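Flagellar biosynthetic protein FlhB (Shewanella putrefaciens CN-32, PDB 6Z0W) probably takes part, through the cytoplasmic domain held in this chain, in type III export of the proteins that build the flagellar rod and filament. Local coordinates at residues A10-A15 with F51-V56; A63-P68 with L96-Q101; A71-H76 with E86-A91. All coordinates share one frame; numbering follows the deposited sequence.

Interaction 1 of 3, residues A10-A15 with F51-V56; sequences AEVPNA and FKIREV
Val12 and Ile53 bring their CA atoms to 6.7 Å, the nearest such pair between the short 3-10 turn 12-14 and residues 51-56 of helix 47-59. The turn links helix 6-9 to strand 17-20 in the alpha/beta cytoplasmic domain of FlhB, where a mixed sheet carries helices on its faces. Ile53 and Val56, three residues apart, lie on one flank of their helix, and Val12 reaches across to both. Its CG1 branch is anti to the backbone N (chi1 176°), which carries this methyl onto CG1 of Val56 at 3.7 Å. The same CG1 also lies 3.8 Å from the carbonyl O of Ile53, a plain van der Waals touch on the helix backbone. The other branch, CG2, meets CG2 of Ile53 at 4.1 Å, with the two side chains at about a right angle. Beta-branched residues suit this place, since each presents methyl groups close to its own backbone and lets turn and helix pack without long side chains between them. Ala43 of strand 40-46 touches both Val12 and Ile53 and closes the hydrophobic cluster on the sheet side. Pro13 adds CD, 4.1 Å from CG1 of Val56, and its ring restricts phi to about the value that the 3-10 turn needs. Behind the turn, polar atoms brace its shape: the amide N of Asn14 bonds to Glu11 O, and the carboxylate of Glu11 also has a salt bridge to Arg7. The side chains repeat the link, with Asn14 ND2 donating to Glu11 OE1 over 3.0 Å, bent to 143° and arriving 44° above the carboxylate plane.

Interaction 2 of 3, residues A63-P68 with L96-Q101; sequences AIVSAP and LAYVFQ
Val99 carries CG1 anti to its backbone N (chi1 166°) and CG2 anti to its carbonyl carbon, a setting that turns both methyls onto the CB of Ala63. Val65, with chi1 at -43°, sets CG1 anti to its carbonyl carbon, which puts this methyl within contact of Tyr98 and Val99. This is a helix-on-sheet contact of the mixed alpha/beta domain: the last turn of helix 89-100 lies over the sheet beside strand 64-66, which runs between strands 17-20 and 114-115 and parallel to both. Ala63 and Val65 point the same way because residues of an extended chain alternate in direction, and Ile64 between them faces away. Alanine suits the nearest approach, where its CA is 6.6 Å from the CA of Val99, since a single methyl already reaches van der Waals distance: Ala63 CB is 3.8 Å from Val99 CG2 and 4.0 Å from CG1. Further along, Val65 CG1 approaches Val99 CG2 more loosely, at 4.4 Å. Val17 of the neighbouring strand touches both Val65 and Val99 and widens the apolar floor. The backbone of Val65 bonds to both Ile18 and Val20, which ties strand 64-66 to strand 17-20. Beyond it Ala67 precedes helix 68-77, and Pro68, whose nitrogen has no hydrogen to donate, fits the first turn, where no such bond is needed. Tyrosine suits the partly exposed margin, where ring carbons of Tyr98 can lie against Val65 and its hydroxyl is tolerated. Its side chain and that of Val65 slide past each other in opposite directions, with Tyr98 CE2 coming to 4.1 Å from Val65 CG1.

Interaction 3 of 3, residues A71-H76 with E86-A91; sequences ARAIYH and EGLFTA
Leu88 drives a single methyl, CD1, into helix 68-77 at the Ala73-Ile74 peptide, and the tight part of the contact is concentrated there. In the alpha/beta domain, the chain leading into helix 89-100 packs on helix 68-77, which itself lies on the sheet. CD1 is 3.9 Å from Ala73 CB and 4.0 Å from Ile74 CG1, and backbone atoms lie between these two walls, with Ala73 C at 3.9 Å and Ile74 N equally near. Alanine suits this spot because its small side chain leaves the helix backbone accessible to the leucine. Leucine in turn can span a wide gap, for the CA atoms of Ile74 and Leu88 stand 7.7 Å apart. Its extended form (chi1 -61°, chi2 -177°) makes CD1 the leading atom. Leu70 and Thr77 of the same helix, with Ile122 and Leu126 of the C-terminal segment, surround the leucine further. Ile74 also turns to the sheet, touching Val27 and Val41, so its bulk serves helix and strands together.

The other side of the contact is loose. Glu86 and Gly87 are solvent-exposed and lie away from helix 68-77, as does Thr90, whose hydroxyl bonds to Gln120. Being polar or small, these three suit exposed positions that touch nothing of residues 71-76. The bend before helix 89-100 is held by its own backbone, with Phe89 N bonded to Glu86 O at 3.1 Å.

The three contacts tie helices and the chain between them together around one sheet. Interactions 1 and 2 have centres about 15 Å apart and touch directly: helix 47-59 leads into strand 64-66, and Arg54 O lies 3.6 Å from Ile64 CD1. Interactions 2 and 3, with centres about 13 Å apart, share helix 89-100, held near its end by interaction 2 and close to its start by interaction 3. Interactions 1 and 3 have centres about 19 Å apart, on opposite sides of the chain's centre. Asn21 and His24 belong to an Asn-Pro-x-His sequence, probably the self-cleavage site as in related exporters. Two segments adjoin it: Phe51 of interaction 1 meets His24 edge-to-face, and Ser66 of interaction 2 bonds to Asn21.

Interaction 1 of 3, residues A10-A15 with F51-V56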
loop_
_atom_site.group_PDB
_atom_site.type_symbol
_atom_site.label_atom_id
_atom_site.label_comp_id
_atom_site.label_asym_id
_atom_site.label_seq_id
_atom_site.Cartn_x
_atom_site.Cartn_y
_atom_site.Cartn_z
ATOM N N ALA A 10 4.998 -14.824 0.832
ATOM C CA ALA A 10 5.376 -15.355 -0.476
ATOM C C ALA A 10 4.821 -14.554 -1.642
ATOM O O ALA A 10 5.258 -14.779 -2.776
ATOM C CB ALA A 10 4.916 -16.811 -0.594
ATOM N N GLU A 11 3.863 -13.642 -1.411
ATOM C CA GLU A 11 3.233 -12.888 -2.497
ATOM C C GLU A 11 3.878 -11.537 -2.755
ATOM O O GLU A 11 3.695 -10.980 -3.847
ATOM C CB GLU A 11 1.745 -12.635 -2.205
ATOM C CG GLU A 11 0.825 -13.836 -2.346
ATOM C CD GLU A 11 0.837 -14.410 -3.747
ATOM O OE1 GLU A 11 0.940 -13.614 -4.710
ATOM O OE2 GLU A 11 0.772 -15.655 -3.879
ATOM N N VAL A 12 4.602 -10.995 -1.780
ATOM C CA VAL A 12 5.230 -9.673 -1.844
ATOM C C VAL A 12 6.088 -9.496 -3.101
ATOM O O VAL A 12 6.084 -8.388 -3.669
ATOM C CB VAL A 12 6.052 -9.389 -0.567
ATOM C CG1 VAL A 12 6.769 -8.079 -0.675
ATOM C CG2 VAL A 12 5.151 -9.306 0.656
ATOM N N PRO A 13 6.824 -10.517 -3.582
ATOM C CA PRO A 13 7.536 -10.355 -4.864
ATOM C C PRO A 13 6.648 -9.955 -6.041
ATOM O O PRO A 13 7.172 -9.440 -7.040
ATOM C CB PRO A 13 8.170 -11.738 -5.094
ATOM C CG PRO A 13 8.376 -12.278 -3.679
ATOM C CD PRO A 13 7.159 -11.814 -2.942
ATOM N N ASN A 14 5.337 -10.183 -5.982
ATOM C CA ASN A 14 4.485 -9.831 -7.116
ATOM C C ASN A 14 3.906 -8.417 -7.001
ATOM O O ASN A 14 3.183 -7.991 -7.892
ATOM C CB ASN A 14 3.348 -10.844 -7.266
ATOM C CG ASN A 14 3.850 -12.264 -7.370
ATOM O OD1 ASN A 14 4.873 -12.529 -7.998
ATOM N ND2 ASN A 14 3.170 -13.179 -6.697
ATOM N N ALA A 15 4.245 -7.679 -5.954
ATOM C CA ALA A 15 3.678 -6.362 -5.729
ATOM C C ALA A 15 4.206 -5.368 -6.760
ATOM O O ALA A 15 5.348 -5.456 -7.205
ATOM C CB ALA A 15 4.035 -5.866 -4.317
ATOM N N PHE A 51 7.892 -4.371 8.541
ATOM C CA PHE A 51 9.295 -4.362 8.128
ATOM C C PHE A 51 9.703 -5.630 7.374
ATOM O O PHE A 51 10.593 -5.560 6.514
ATOM C CB PHE A 51 10.218 -4.116 9.328
ATOM C CG PHE A 51 10.430 -2.645 9.605
ATOM C CD1 PHE A 51 11.281 -1.884 8.810
ATOM C CD2 PHE A 51 9.721 -2.007 10.612
ATOM C CE1 PHE A 51 11.449 -0.519 9.046
ATOM C CE2 PHE A 51 9.885 -0.651 10.848
ATOM C CZ PHE A 51 10.746 0.092 10.062
ATOM N N LYS A 52 9.082 -6.788 7.654
ATOM C CA LYS A 52 9.401 -7.961 6.841
ATOM C C LYS A 52 8.881 -7.792 5.411
ATOM O O LYS A 52 9.555 -8.186 4.457
ATOM C CB LYS A 52 8.851 -9.246 7.467
ATOM C CG LYS A 52 9.826 -10.446 7.387
ATOM C CD LYS A 52 9.879 -11.058 5.968
ATOM C CE LYS A 52 10.345 -12.518 5.951
ATOM N NZ LYS A 52 9.967 -13.207 4.671
ATOM N N ILE A 53 7.707 -7.185 5.245
ATOM C CA ILE A 53 7.237 -6.883 3.893
ATOM C C ILE A 53 8.217 -5.946 3.198
ATOM O O ILE A 53 8.619 -6.173 2.048
ATOM C CB ILE A 53 5.816 -6.293 3.947
ATOM C CG1 ILE A 53 4.853 -7.387 4.381
ATOM C CG2 ILE A 53 5.423 -5.681 2.569
ATOM C CD1 ILE A 53 3.439 -6.917 4.630
ATOM N N ARG A 54 8.632 -4.888 3.895
ATOM C CA ARG A 54 9.557 -3.934 3.291
ATOM C C ARG A 54 10.884 -4.595 2.913
ATOM O O ARG A 54 11.400 -4.379 1.802
ATOM C CB ARG A 54 9.763 -2.761 4.244
ATOM C CG ARG A 54 8.525 -1.881 4.357
ATOM C CD ARG A 54 8.670 -0.848 5.465
ATOM N NE ARG A 54 9.841 -0.002 5.258
ATOM C CZ ARG A 54 10.048 1.173 5.849
ATOM N NH1 ARG A 54 9.150 1.679 6.693
ATOM N NH2 ARG A 54 11.157 1.852 5.587
ATOM N N GLU A 55 11.432 -5.446 3.786
ATOM C CA GLU A 55 12.718 -6.055 3.461
ATOM C C GLU A 55 12.608 -6.960 2.229
ATOM O O GLU A 55 13.509 -6.954 1.376
ATOM C CB GLU A 55 13.279 -6.799 4.671
ATOM C CG GLU A 55 12.969 -8.274 4.743
ATOM C CD GLU A 55 13.690 -8.972 5.901
ATOM O OE1 GLU A 55 14.350 -8.280 6.725
ATOM O OE2 GLU A 55 13.570 -10.217 5.989
ATOM N N VAL A 56 11.490 -7.695 2.077
ATOM C CA VAL A 56 11.311 -8.528 0.883
ATOM C C VAL A 56 11.157 -7.651 -0.344
ATOM O O VAL A 56 11.771 -7.899 -1.383
ATOM C CB VAL A 56 10.108 -9.488 1.038
ATOM C CG1 VAL A 56 9.798 -10.213 -0.289
ATOM C CG2 VAL A 56 10.360 -10.488 2.145
#

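Interaction 2 of 3, residues A63-P68 with L96-Q101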
loop_
_atom_site.group_PDB
_atom_site.type_symbol
_atom_site.label_atom_id
_atom_site.label_comp_id
_atom_site.label_asym_id
_atom_site.label_seq_id
_atom_site.Cartn_x
_atom_site.Cartn_y
_atom_site.Cartn_z
ATOM N N ALA A 63 9.389 -0.815 -5.518
ATOM C CA ALA A 63 9.338 0.540 -4.976
ATOM C C ALA A 63 8.572 0.588 -3.648
ATOM O O ALA A 63 7.489 0.016 -3.502
ATOM C CB ALA A 63 8.694 1.492 -5.980
ATOM N N ILE A 64 9.161 1.245 -2.670
ATOM C CA ILE A 64 8.540 1.480 -1.379
ATOM C C ILE A 64 8.349 2.985 -1.264
ATOM O O ILE A 64 9.319 3.744 -1.379
ATOM C CB ILE A 64 9.419 0.971 -0.232
ATOM C CG1 ILE A 64 9.730 -0.525 -0.404
ATOM C CG2 ILE A 64 8.755 1.316 1.099
ATOM C CD1 ILE A 64 10.817 -1.027 0.530
ATOM N N VAL A 65 7.118 3.442 -1.069
ATOM C CA VAL A 65 6.895 4.883 -1.006
ATOM C C VAL A 65 6.143 5.206 0.273
ATOM O O VAL A 65 5.267 4.446 0.701
ATOM C CB VAL A 65 6.170 5.430 -2.255
ATOM C CG1 VAL A 65 6.762 4.799 -3.518
ATOM C CG2 VAL A 65 4.693 5.163 -2.201
ATOM N N SER A 66 6.524 6.316 0.907
ATOM C CA SER A 66 5.905 6.747 2.150
ATOM C C SER A 66 4.819 7.768 1.834
ATOM O O SER A 66 5.116 8.887 1.390
ATOM C CB SER A 66 6.918 7.341 3.119
ATOM O OG SER A 66 6.216 7.793 4.266
ATOM N N ALA A 67 3.571 7.385 2.105
ATOM C CA ALA A 67 2.437 8.310 2.113
ATOM C C ALA A 67 1.548 7.882 3.274
ATOM O O ALA A 67 0.617 7.096 3.091
ATOM C CB ALA A 67 1.686 8.287 0.775
ATOM N N PRO A 68 1.827 8.367 4.489
ATOM C CA PRO A 68 1.273 7.745 5.734
ATOM C C PRO A 68 -0.247 7.622 5.740
ATOM O O PRO A 68 -0.767 6.562 6.122
ATOM C CB PRO A 68 1.763 8.692 6.856
ATOM C CG PRO A 68 3.037 9.288 6.299
ATOM C CD PRO A 68 2.861 9.383 4.788
ATOM N N LEU A 96 0.955 4.598 -8.494
ATOM C CA LEU A 96 1.387 3.593 -9.466
ATOM C C LEU A 96 2.008 4.245 -10.688
ATOM O O LEU A 96 3.022 3.756 -11.194
ATOM C CB LEU A 96 0.223 2.684 -9.871
ATOM C CG LEU A 96 -0.191 1.695 -8.766
ATOM C CD1 LEU A 96 -1.589 1.123 -9.047
ATOM C CD2 LEU A 96 0.868 0.575 -8.625
ATOM N N ALA A 97 1.430 5.364 -11.163
ATOM C CA ALA A 97 2.023 6.075 -12.295
ATOM C C ALA A 97 3.460 6.475 -11.994
ATOM O O ALA A 97 4.362 6.251 -12.810
ATOM C CB ALA A 97 1.194 7.316 -12.660
ATOM N N TYR A 98 3.693 7.065 -10.815
ATOM C CA TYR A 98 5.050 7.435 -10.427
ATOM C C TYR A 98 5.970 6.222 -10.422
ATOM O O TYR A 98 7.097 6.272 -10.935
ATOM C CB TYR A 98 5.048 8.093 -9.045
ATOM C CG TYR A 98 6.405 8.003 -8.386
ATOM C CD1 TYR A 98 7.412 8.915 -8.702
ATOM C CD2 TYR A 98 6.701 6.978 -7.483
ATOM C CE1 TYR A 98 8.673 8.828 -8.113
ATOM C CE2 TYR A 98 7.957 6.882 -6.887
ATOM C CZ TYR A 98 8.934 7.809 -7.203
ATOM O OH TYR A 98 10.175 7.704 -6.611
ATOM N N VAL A 99 5.506 5.114 -9.839
ATOM C CA VAL A 99 6.333 3.910 -9.801
ATOM C C VAL A 99 6.657 3.441 -11.214
ATOM O O VAL A 99 7.821 3.161 -11.540
ATOM C CB VAL A 99 5.648 2.804 -8.972
ATOM C CG1 VAL A 99 6.339 1.452 -9.212
ATOM C CG2 VAL A 99 5.677 3.175 -7.501
ATOM N N PHE A 100 5.646 3.372 -12.084
ATOM C CA PHE A 100 5.880 2.886 -13.451
ATOM C C PHE A 100 6.781 3.818 -14.259
ATOM O O PHE A 100 7.423 3.372 -15.219
ATOM C CB PHE A 100 4.555 2.697 -14.193
ATOM C CG PHE A 100 3.649 1.654 -13.573
ATOM C CD1 PHE A 100 4.145 0.732 -12.650
ATOM C CD2 PHE A 100 2.295 1.626 -13.884
ATOM C CE1 PHE A 100 3.291 -0.214 -12.066
ATOM C CE2 PHE A 100 1.438 0.691 -13.318
ATOM C CZ PHE A 100 1.930 -0.243 -12.406
ATOM N N GLN A 101 6.831 5.103 -13.912
ATOM C CA GLN A 101 7.632 6.069 -14.644
ATOM C C GLN A 101 9.054 6.225 -14.086
ATOM O O GLN A 101 9.811 7.058 -14.593
ATOM C CB GLN A 101 6.905 7.415 -14.671
ATOM C CG GLN A 101 5.703 7.427 -15.606
ATOM C CD GLN A 101 4.815 8.646 -15.401
ATOM O OE1 GLN A 101 4.852 9.284 -14.345
ATOM N NE2 GLN A 101 4.016 8.976 -16.409
#

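Interaction 3 of 3, residues A71-H76 with E86-A91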
loop_
_atom_site.group_PDB
_atom_site.type_symbol
_atom_site.label_atom_id
_atom_site.label_comp_id
_atom_site.label_asym_id
_atom_site.label_seq_id
_atom_site.Cartn_x
_atom_site.Cartn_y
_atom_site.Cartn_z
ATOM N N ALA A 71 -1.226 4.756 3.189
ATOM C CA ALA A 71 -0.867 3.462 3.775
ATOM C C ALA A 71 -1.880 3.033 4.827
ATOM O O ALA A 71 -2.363 1.896 4.803
ATOM C CB ALA A 71 0.541 3.521 4.387
ATOM N N ARG A 72 -2.220 3.937 5.759
ATOM C CA ARG A 72 -3.158 3.594 6.836
ATOM C C ARG A 72 -4.575 3.373 6.299
ATOM O O ARG A 72 -5.261 2.412 6.691
ATOM C CB ARG A 72 -3.172 4.692 7.913
ATOM C CG ARG A 72 -1.888 4.815 8.720
ATOM C CD ARG A 72 -2.082 5.604 10.029
ATOM N NE ARG A 72 -2.801 6.859 9.812
ATOM C CZ ARG A 72 -2.217 8.018 9.524
ATOM N NH1 ARG A 72 -0.894 8.086 9.451
ATOM N NH2 ARG A 72 -2.954 9.112 9.340
ATOM N N ALA A 73 -5.031 4.255 5.408
ATOM C CA ALA A 73 -6.373 4.106 4.852
ATOM C C ALA A 73 -6.514 2.800 4.067
ATOM O O ALA A 73 -7.535 2.109 4.174
ATOM C CB ALA A 73 -6.705 5.300 3.977
ATOM N N ILE A 74 -5.494 2.431 3.290
ATOM C CA ILE A 74 -5.539 1.149 2.590
ATOM C C ILE A 74 -5.628 0.006 3.591
ATOM O O ILE A 74 -6.494 -0.869 3.488
ATOM C CB ILE A 74 -4.313 0.975 1.680
ATOM C CG1 ILE A 74 -4.323 1.945 0.512
ATOM C CG2 ILE A 74 -4.275 -0.438 1.125
ATOM C CD1 ILE A 74 -2.982 2.014 -0.167
ATOM N N TYR A 75 -4.712 -0.012 4.565
ATOM C CA TYR A 75 -4.667 -1.104 5.535
ATOM C C TYR A 75 -6.025 -1.303 6.208
ATOM O O TYR A 75 -6.513 -2.440 6.318
ATOM C CB TYR A 75 -3.582 -0.830 6.579
ATOM C CG TYR A 75 -3.352 -1.995 7.527
ATOM C CD1 TYR A 75 -2.333 -2.905 7.290
ATOM C CD2 TYR A 75 -4.173 -2.196 8.643
ATOM C CE1 TYR A 75 -2.123 -3.979 8.133
ATOM C CE2 TYR A 75 -3.966 -3.276 9.511
ATOM C CZ TYR A 75 -2.940 -4.162 9.248
ATOM O OH TYR A 75 -2.699 -5.244 10.072
ATOM N N HIS A 76 -6.663 -0.200 6.622
ATOM C CA HIS A 76 -7.893 -0.261 7.410
ATOM C C HIS A 76 -9.107 -0.673 6.606
ATOM O O HIS A 76 -10.091 -1.116 7.210
ATOM C CB HIS A 76 -8.186 1.089 8.055
ATOM C CG HIS A 76 -7.182 1.487 9.084
ATOM N ND1 HIS A 76 -6.794 2.796 9.274
ATOM C CD2 HIS A 76 -6.483 0.750 9.973
ATOM C CE1 HIS A 76 -5.897 2.847 10.239
ATOM N NE2 HIS A 76 -5.691 1.619 10.679
ATOM N N GLU A 86 -13.110 2.372 -3.817
ATOM C CA GLU A 86 -13.132 3.320 -4.920
ATOM C C GLU A 86 -12.624 4.700 -4.493
ATOM O O GLU A 86 -11.957 5.384 -5.279
ATOM C CB GLU A 86 -14.551 3.365 -5.478
ATOM C CG GLU A 86 -14.990 4.656 -6.106
ATOM C CD GLU A 86 -16.507 4.727 -6.233
ATOM O OE1 GLU A 86 -17.162 5.265 -5.313
ATOM O OE2 GLU A 86 -17.044 4.234 -7.249
ATOM N N GLY A 87 -12.860 5.103 -3.242
ATOM C CA GLY A 87 -12.409 6.413 -2.815
ATOM C C GLY A 87 -10.897 6.582 -2.816
ATOM O O GLY A 87 -10.413 7.720 -2.734
ATOM N N LEU A 88 -10.135 5.473 -2.892
ATOM C CA LEU A 88 -8.679 5.524 -2.905
ATOM C C LEU A 88 -8.088 5.239 -4.276
ATOM O O LEU A 88 -6.859 5.188 -4.409
ATOM C CB LEU A 88 -8.095 4.531 -1.881
ATOM C CG LEU A 88 -8.500 4.810 -0.416
ATOM C CD1 LEU A 88 -7.821 3.811 0.547
ATOM C CD2 LEU A 88 -8.162 6.264 -0.056
ATOM N N PHE A 89 -8.918 5.037 -5.294
ATOM C CA PHE A 89 -8.379 4.620 -6.586
ATOM C C PHE A 89 -7.420 5.660 -7.151
ATOM O O PHE A 89 -6.284 5.343 -7.514
ATOM C CB PHE A 89 -9.498 4.351 -7.594
ATOM C CG PHE A 89 -8.965 3.971 -8.945
ATOM C CD1 PHE A 89 -8.669 2.640 -9.238
ATOM C CD2 PHE A 89 -8.695 4.939 -9.907
ATOM C CE1 PHE A 89 -8.149 2.279 -10.491
ATOM C CE2 PHE A 89 -8.151 4.578 -11.160
ATOM C CZ PHE A 89 -7.880 3.254 -11.445
ATOM N N THR A 90 -7.886 6.906 -7.292
ATOM C CA THR A 90 -7.059 7.921 -7.934
ATOM C C THR A 90 -5.740 8.104 -7.196
ATOM O O THR A 90 -4.689 8.253 -7.830
ATOM C CB THR A 90 -7.807 9.254 -8.020
ATOM O OG1 THR A 90 -8.366 9.546 -6.741
ATOM C CG2 THR A 90 -8.935 9.155 -9.007
ATOM N N ALA A 91 -5.764 8.087 -5.851
ATOM C CA ALA A 91 -4.518 8.283 -5.124
ATOM C C ALA A 91 -3.555 7.124 -5.364
ATOM O O ALA A 91 -2.359 7.345 -5.587
ATOM C CB ALA A 91 -4.794 8.485 -3.626
#